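Oxysterol-binding protein homolog 1 from Saccharomyces cerevisiae transfers sterols and other lipids between membranes through the cytosol, and is targeted by its ankyrin repeats to the nucleus-vacuole junction through binding of NVJ1. Local coordinates of one contact, PDB 5H28 (chain A, 1.50 Å), residues L43-A48 and E59-W64, beside the matching contact of the related KLLA0C04147p from Kluyveromyces lactis, PDB 5H2A (chain B, 1.90 Å), residues L53-A58 and D69-W74. One frame, after least-squares fit of the local backbone (RMSD 0.17 Å); residues are numbered along the deposited sequences.

Structure 1 (5H28); sequences LMLHYA and EIVHHW.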
loop_
_atom_site.group_PDB
_atom_site.type_symbol
_atom_site.label_atom_id
_atom_site.label_comp_id
_atom_site.label_asym_id
_atom_site.label_seq_id
_atom_site.Cartn_x
_atom_site.Cartn_y
_atom_site.Cartn_z
ATOM N N LEU A 43 11.071 -9.522 14.690
ATOM C CA LEU A 43 10.459 -8.600 15.643
ATOM C C LEU A 43 11.435 -7.540 16.136
ATOM O O LEU A 43 11.105 -6.745 17.011
ATOM C CB LEU A 43 9.896 -9.371 16.841
ATOM C CG LEU A 43 8.697 -10.275 16.543
ATOM C CD1 LEU A 43 8.404 -11.149 17.751
ATOM C CD2 LEU A 43 7.485 -9.430 16.186
ATOM N N MET A 44 12.635 -7.512 15.561
ATOM C CA MET A 44 13.633 -6.546 15.991
ATOM C C MET A 44 13.190 -5.091 15.885
ATOM O O MET A 44 13.448 -4.300 16.792
ATOM C CB MET A 44 14.939 -6.752 15.222
ATOM C CG MET A 44 16.022 -5.731 15.574
ATOM S SD MET A 44 17.662 -6.225 15.009
ATOM C CE MET A 44 17.369 -6.412 13.255
ATOM N N LEU A 45 12.523 -4.731 14.794
ATOM C CA LEU A 45 12.073 -3.353 14.643
ATOM C C LEU A 45 11.029 -3.009 15.708
ATOM O O LEU A 45 11.000 -1.882 16.204
ATOM C CB LEU A 45 11.519 -3.109 13.236
ATOM C CG LEU A 45 11.182 -1.650 12.912
ATOM C CD1 LEU A 45 12.391 -0.762 13.180
ATOM C CD2 LEU A 45 10.751 -1.544 11.454
ATOM N N HIS A 46 10.180 -3.974 16.063
ATOM C CA HIS A 46 9.182 -3.745 17.107
ATOM C C HIS A 46 9.909 -3.429 18.408
ATOM O O HIS A 46 9.594 -2.456 19.095
ATOM C CB HIS A 46 8.326 -4.995 17.350
ATOM C CG HIS A 46 7.242 -5.207 16.342
ATOM N ND1 HIS A 46 7.488 -5.626 15.052
ATOM C CD2 HIS A 46 5.897 -5.087 16.448
ATOM C CE1 HIS A 46 6.342 -5.757 14.409
ATOM N NE2 HIS A 46 5.360 -5.436 15.234
ATOM N N TYR A 47 10.878 -4.268 18.750
ATOM C CA TYR A 47 11.619 -4.075 19.985
ATOM C C TYR A 47 12.434 -2.790 19.980
ATOM O O TYR A 47 12.573 -2.140 21.011
ATOM C CB TYR A 47 12.523 -5.283 20.259
ATOM C CG TYR A 47 11.749 -6.561 20.501
ATOM C CD1 TYR A 47 10.665 -6.583 21.378
ATOM C CD2 TYR A 47 12.093 -7.744 19.852
ATOM C CE1 TYR A 47 9.940 -7.750 21.600
ATOM C CE2 TYR A 47 11.371 -8.922 20.069
ATOM C CZ TYR A 47 10.298 -8.913 20.943
ATOM O OH TYR A 47 9.575 -10.065 21.162
ATOM N N ALA A 48 12.966 -2.417 18.821
ATOM C CA ALA A 48 13.753 -1.196 18.731
ATOM C C ALA A 48 12.862 0.014 18.962
ATOM O O ALA A 48 13.261 0.963 19.632
ATOM C CB ALA A 48 14.424 -1.103 17.376
ATOM N N GLU A 59 19.139 3.360 11.564
ATOM C CA GLU A 59 20.141 2.471 10.989
ATOM C C GLU A 59 19.548 1.107 10.653
ATOM O O GLU A 59 19.869 0.524 9.622
ATOM C CB GLU A 59 21.324 2.287 11.943
ATOM C CG GLU A 59 22.144 3.545 12.208
ATOM C CD GLU A 59 22.737 4.153 10.952
ATOM O OE1 GLU A 59 23.167 3.398 10.058
ATOM O OE2 GLU A 59 22.788 5.396 10.872
ATOM N N ILE A 60 18.685 0.594 11.525
ATOM C CA ILE A 60 18.057 -0.699 11.282
ATOM C C ILE A 60 17.245 -0.652 9.989
ATOM O O ILE A 60 17.356 -1.531 9.137
ATOM C CB ILE A 60 17.121 -1.085 12.452
ATOM C CG1 ILE A 60 17.953 -1.463 13.679
ATOM C CG2 ILE A 60 16.217 -2.242 12.045
ATOM C CD1 ILE A 60 17.119 -1.687 14.928
ATOM N N VAL A 61 16.439 0.393 9.840
ATOM C CA VAL A 61 15.606 0.537 8.656
ATOM C C VAL A 61 16.404 0.760 7.374
ATOM O O VAL A 61 16.142 0.118 6.356
ATOM C CB VAL A 61 14.585 1.685 8.841
ATOM C CG1 VAL A 61 13.874 1.975 7.530
ATOM C CG2 VAL A 61 13.566 1.299 9.911
ATOM N N HIS A 62 17.384 1.654 7.416
ATOM C CA HIS A 62 18.173 1.929 6.223
ATOM C C HIS A 62 19.093 0.787 5.818
ATOM O O HIS A 62 19.421 0.641 4.640
ATOM C CB HIS A 62 18.976 3.217 6.406
ATOM C CG HIS A 62 18.134 4.455 6.371
ATOM N ND1 HIS A 62 17.294 4.754 5.320
ATOM C CD2 HIS A 62 18.005 5.469 7.254
ATOM C CE1 HIS A 62 16.681 5.900 5.561
ATOM N NE2 HIS A 62 17.095 6.354 6.728
ATOM N N HIS A 63 19.495 -0.032 6.783
ATOM C CA HIS A 63 20.378 -1.162 6.499
ATOM C C HIS A 63 19.679 -2.430 6.032
ATOM O O HIS A 63 20.124 -3.075 5.083
ATOM C CB HIS A 63 21.191 -1.555 7.738
ATOM C CG HIS A 63 22.446 -0.762 7.932
ATOM N ND1 HIS A 63 22.446 0.529 8.415
ATOM C CD2 HIS A 63 23.742 -1.082 7.711
ATOM C CE1 HIS A 63 23.689 0.970 8.484
ATOM N NE2 HIS A 63 24.495 0.012 8.063
ATOM N N TRP A 64 18.575 -2.776 6.685
ATOM C CA TRP A 64 17.917 -4.045 6.398
ATOM C C TRP A 64 16.500 -4.135 5.842
ATOM O O TRP A 64 15.915 -5.219 5.840
ATOM C CB TRP A 64 18.025 -4.897 7.665
ATOM C CG TRP A 64 19.448 -4.993 8.132
ATOM C CD1 TRP A 64 20.534 -5.298 7.363
ATOM C CD2 TRP A 64 19.947 -4.783 9.462
ATOM N NE1 TRP A 64 21.675 -5.293 8.125
ATOM C CE2 TRP A 64 21.347 -4.980 9.416
ATOM C CE3 TRP A 64 19.350 -4.450 10.686
ATOM C CZ2 TRP A 64 22.161 -4.856 10.549
ATOM C CZ3 TRP A 64 20.164 -4.327 11.815
ATOM C CH2 TRP A 64 21.554 -4.530 11.734
#
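Helix segments 44-48 and 59-64 run antiparallel, with 160° between their directions and 11.0 Å between their axes; the closest CA pair, L45 and I60, is 7.4 Å apart. They belong to successive helices, 44-51 and 54-64, of the predicted first ankyrin repeat, in the domain that targets the protein to the nucleus-vacuole junction. Every touching residue is buried, all the contacts across are between apolar side-chain carbons, and no hydrogen bond crosses. M44 leaves its helix extended, CG anti to the backbone N (chi1 177°), and bends at chi3, which carries M44 CE to 3.8 Å from W64 CZ3, oblique to a ring set by W64 chi2 of -48°. Nearer the backbone, M44 CG lies 4.2 Å from I60 CD1. That I60 methyl is met as well by A48, whose CB is 3.7 Å from I60 CD1. L45 CD1 is 4.0 Å from V61 CG2 and 4.3 Å from I60 CG2. Outside the pair, F18 meets the W64 ring, L9 and L25 touch M44, and H46 NE2 bonds to N87 O.

What differs
The main change is at M44(A) against I54(B), both buried on coincident backbone and with coincident CB atoms. CG2 of I54(B) takes over the place of CG of M44(A), 0.2 Å apart after superposition, so the carbon facing I60(A) or I70(B) is retained. Beyond it, SD and CE of M44(A) have no counterpart in the isoleucine, while CG1 and CD1 of I54(B) form a branch that the methionine lacks. The tryptophan turns along with this exchange: chi2 goes from -48° in W64(A) to -8° in W74(B), and the CH2 atoms stand 2.4 Å apart. CE2, CZ2, CZ3 and CH2 of W64(A) leave their places, whereas CD2 of W74(B) lies near that of CE3 of W64(A). CZ3 of W74(B) ends 1.8 Å apart from the site of CE of M44(A), so the ring moves partly toward the absent methionine tip, probably in response to the exchange, and the touch between the two positions is kept. L45(A), I60(A), V61(A) and their counterparts hold their places. Away from the interface, H62(A) and H63(A) are exchanged for Q72(B) and N73(B), and E59(A) for D69(B), whose OD1 falls 0.3 Å apart from CD of E59(A) after superposition while OE1 has no counterpart.

Structure 2 (5H2A); sequences LILHYA and DIVQNW.
Helix directions in 54-58 and 69-74 differ by 161°, an antiparallel pair whose axes come within 11.0 Å, and the nearest CA atoms are those of L55 and I70 at 7.3 Å. All the touching residues are buried; the contacts across are all between apolar side-chain carbons, and no hydrogen bond crosses. At position 54 a branched side chain divides the work between two arms. With CG1 of I54 anti to the carbonyl carbon (chi1 -79°), the longer arm places I54 CD1 4.0 Å from W74 CZ3, oblique to a ring set by W74 chi2 of -8°. The shorter arm, I54 CG2, lies 4.1 Å from I70 CD1. A58 meets the same methyl, its CB being 3.9 Å from I70 CD1. L55 CD1 stands 4.0 Å from V71 CG2 and 4.1 Å from I70 CG2. Beyond the two helices, F28 meets the W74 ring, L19 and I35 touch I54, and a hydrogen bond joins H56 NE2 to N96 O.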
loop_
_atom_site.group_PDB
_atom_site.type_symbol
_atom_site.label_atom_id
_atom_site.label_comp_id
_atom_site.label_asym_id
_atom_site.label_seq_id
_atom_site.Cartn_x
_atom_site.Cartn_y
_atom_site.Cartn_z
ATOM N N LEU B 53 11.106 -9.553 14.732
ATOM C CA LEU B 53 10.493 -8.517 15.551
ATOM C C LEU B 53 11.471 -7.439 15.996
ATOM O O LEU B 53 11.093 -6.591 16.806
ATOM C CB LEU B 53 9.844 -9.145 16.798
ATOM C CG LEU B 53 8.696 -10.140 16.557
ATOM C CD1 LEU B 53 8.178 -10.737 17.862
ATOM C CD2 LEU B 53 7.568 -9.462 15.793
ATOM N N ILE B 54 12.717 -7.464 15.519
ATOM C CA ILE B 54 13.736 -6.552 16.046
ATOM C C ILE B 54 13.304 -5.102 15.890
ATOM O O ILE B 54 13.553 -4.268 16.773
ATOM C CB ILE B 54 15.088 -6.802 15.358
ATOM C CG1 ILE B 54 15.776 -8.026 15.957
ATOM C CG2 ILE B 54 16.018 -5.585 15.517
ATOM C CD1 ILE B 54 17.053 -8.387 15.200
ATOM N N LEU B 55 12.647 -4.768 14.769
ATOM C CA LEU B 55 12.200 -3.384 14.632
ATOM C C LEU B 55 11.090 -3.054 15.630
ATOM O O LEU B 55 11.027 -1.923 16.127
ATOM C CB LEU B 55 11.748 -3.099 13.193
ATOM C CG LEU B 55 11.497 -1.641 12.809
ATOM C CD1 LEU B 55 12.665 -0.733 13.197
ATOM C CD2 LEU B 55 11.224 -1.546 11.287
ATOM N N HIS B 56 10.205 -4.006 15.938
ATOM C CA HIS B 56 9.231 -3.776 17.006
ATOM C C HIS B 56 9.928 -3.482 18.327
ATOM O O HIS B 56 9.596 -2.505 19.019
ATOM C CB HIS B 56 8.316 -4.985 17.182
ATOM C CG HIS B 56 7.448 -5.283 16.004
ATOM N ND1 HIS B 56 7.939 -5.799 14.821
ATOM C CD2 HIS B 56 6.107 -5.183 15.848
ATOM C CE1 HIS B 56 6.938 -5.984 13.979
ATOM N NE2 HIS B 56 5.813 -5.631 14.584
ATOM N N TYR B 57 10.898 -4.328 18.707
ATOM C CA TYR B 57 11.590 -4.105 19.974
ATOM C C TYR B 57 12.365 -2.797 19.956
ATOM O O TYR B 57 12.411 -2.089 20.964
ATOM C CB TYR B 57 12.530 -5.276 20.283
ATOM C CG TYR B 57 11.784 -6.567 20.559
ATOM C CD1 TYR B 57 10.745 -6.599 21.477
ATOM C CD2 TYR B 57 12.110 -7.738 19.889
ATOM C CE1 TYR B 57 10.057 -7.783 21.738
ATOM C CE2 TYR B 57 11.423 -8.919 20.133
ATOM C CZ TYR B 57 10.403 -8.930 21.058
ATOM O OH TYR B 57 9.736 -10.100 21.317
ATOM N N ALA B 58 12.952 -2.443 18.815
ATOM C CA ALA B 58 13.725 -1.201 18.740
ATOM C C ALA B 58 12.833 0.029 18.938
ATOM O O ALA B 58 13.204 0.961 19.664
ATOM C CB ALA B 58 14.481 -1.119 17.404
ATOM N N ASP B 69 19.266 3.312 11.556
ATOM C CA ASP B 69 20.250 2.408 10.974
ATOM C C ASP B 69 19.622 1.069 10.599
ATOM O O ASP B 69 19.946 0.491 9.549
ATOM C CB ASP B 69 21.403 2.187 11.967
ATOM C CG ASP B 69 22.357 3.380 12.052
ATOM O OD1 ASP B 69 22.418 4.168 11.090
ATOM O OD2 ASP B 69 23.053 3.523 13.091
ATOM N N ILE B 70 18.783 0.519 11.484
ATOM C CA ILE B 70 18.101 -0.740 11.180
ATOM C C ILE B 70 17.231 -0.581 9.939
ATOM O O ILE B 70 17.227 -1.434 9.043
ATOM C CB ILE B 70 17.261 -1.202 12.389
ATOM C CG1 ILE B 70 18.166 -1.661 13.544
ATOM C CG2 ILE B 70 16.298 -2.323 11.980
ATOM C CD1 ILE B 70 17.397 -1.739 14.885
ATOM N N VAL B 71 16.467 0.514 9.878
ATOM C CA VAL B 71 15.568 0.735 8.743
ATOM C C VAL B 71 16.372 0.895 7.461
ATOM O O VAL B 71 16.065 0.279 6.431
ATOM C CB VAL B 71 14.667 1.959 8.998
ATOM C CG1 VAL B 71 13.974 2.396 7.691
ATOM C CG2 VAL B 71 13.644 1.659 10.118
ATOM N N GLN B 72 17.432 1.711 7.510
ATOM C CA GLN B 72 18.199 1.979 6.297
ATOM C C GLN B 72 18.922 0.731 5.804
ATOM O O GLN B 72 18.994 0.484 4.591
ATOM C CB GLN B 72 19.190 3.116 6.545
ATOM C CG GLN B 72 19.992 3.493 5.308
ATOM C CD GLN B 72 19.108 3.755 4.093
ATOM O OE1 GLN B 72 18.250 4.645 4.113
ATOM N NE2 GLN B 72 19.311 2.975 3.030
ATOM N N ASN B 73 19.453 -0.077 6.717
ATOM C CA ASN B 73 20.330 -1.177 6.316
ATOM C C ASN B 73 19.632 -2.519 6.132
ATOM O O ASN B 73 20.143 -3.362 5.377
ATOM C CB ASN B 73 21.460 -1.330 7.327
ATOM C CG ASN B 73 22.399 -0.146 7.298
ATOM O OD1 ASN B 73 22.918 0.207 6.241
ATOM N ND2 ASN B 73 22.563 0.515 8.432
ATOM N N TRP B 74 18.509 -2.761 6.800
ATOM C CA TRP B 74 17.869 -4.068 6.740
ATOM C C TRP B 74 16.459 -4.094 6.150
ATOM O O TRP B 74 15.886 -5.177 6.060
ATOM C CB TRP B 74 17.791 -4.697 8.135
ATOM C CG TRP B 74 19.118 -5.059 8.773
ATOM C CD1 TRP B 74 20.352 -5.030 8.211
ATOM C CD2 TRP B 74 19.295 -5.487 10.132
ATOM N NE1 TRP B 74 21.314 -5.428 9.146
ATOM C CE2 TRP B 74 20.675 -5.707 10.332
ATOM C CE3 TRP B 74 18.410 -5.708 11.198
ATOM C CZ2 TRP B 74 21.194 -6.145 11.557
ATOM C CZ3 TRP B 74 18.930 -6.141 12.432
ATOM C CH2 TRP B 74 20.307 -6.354 12.595
#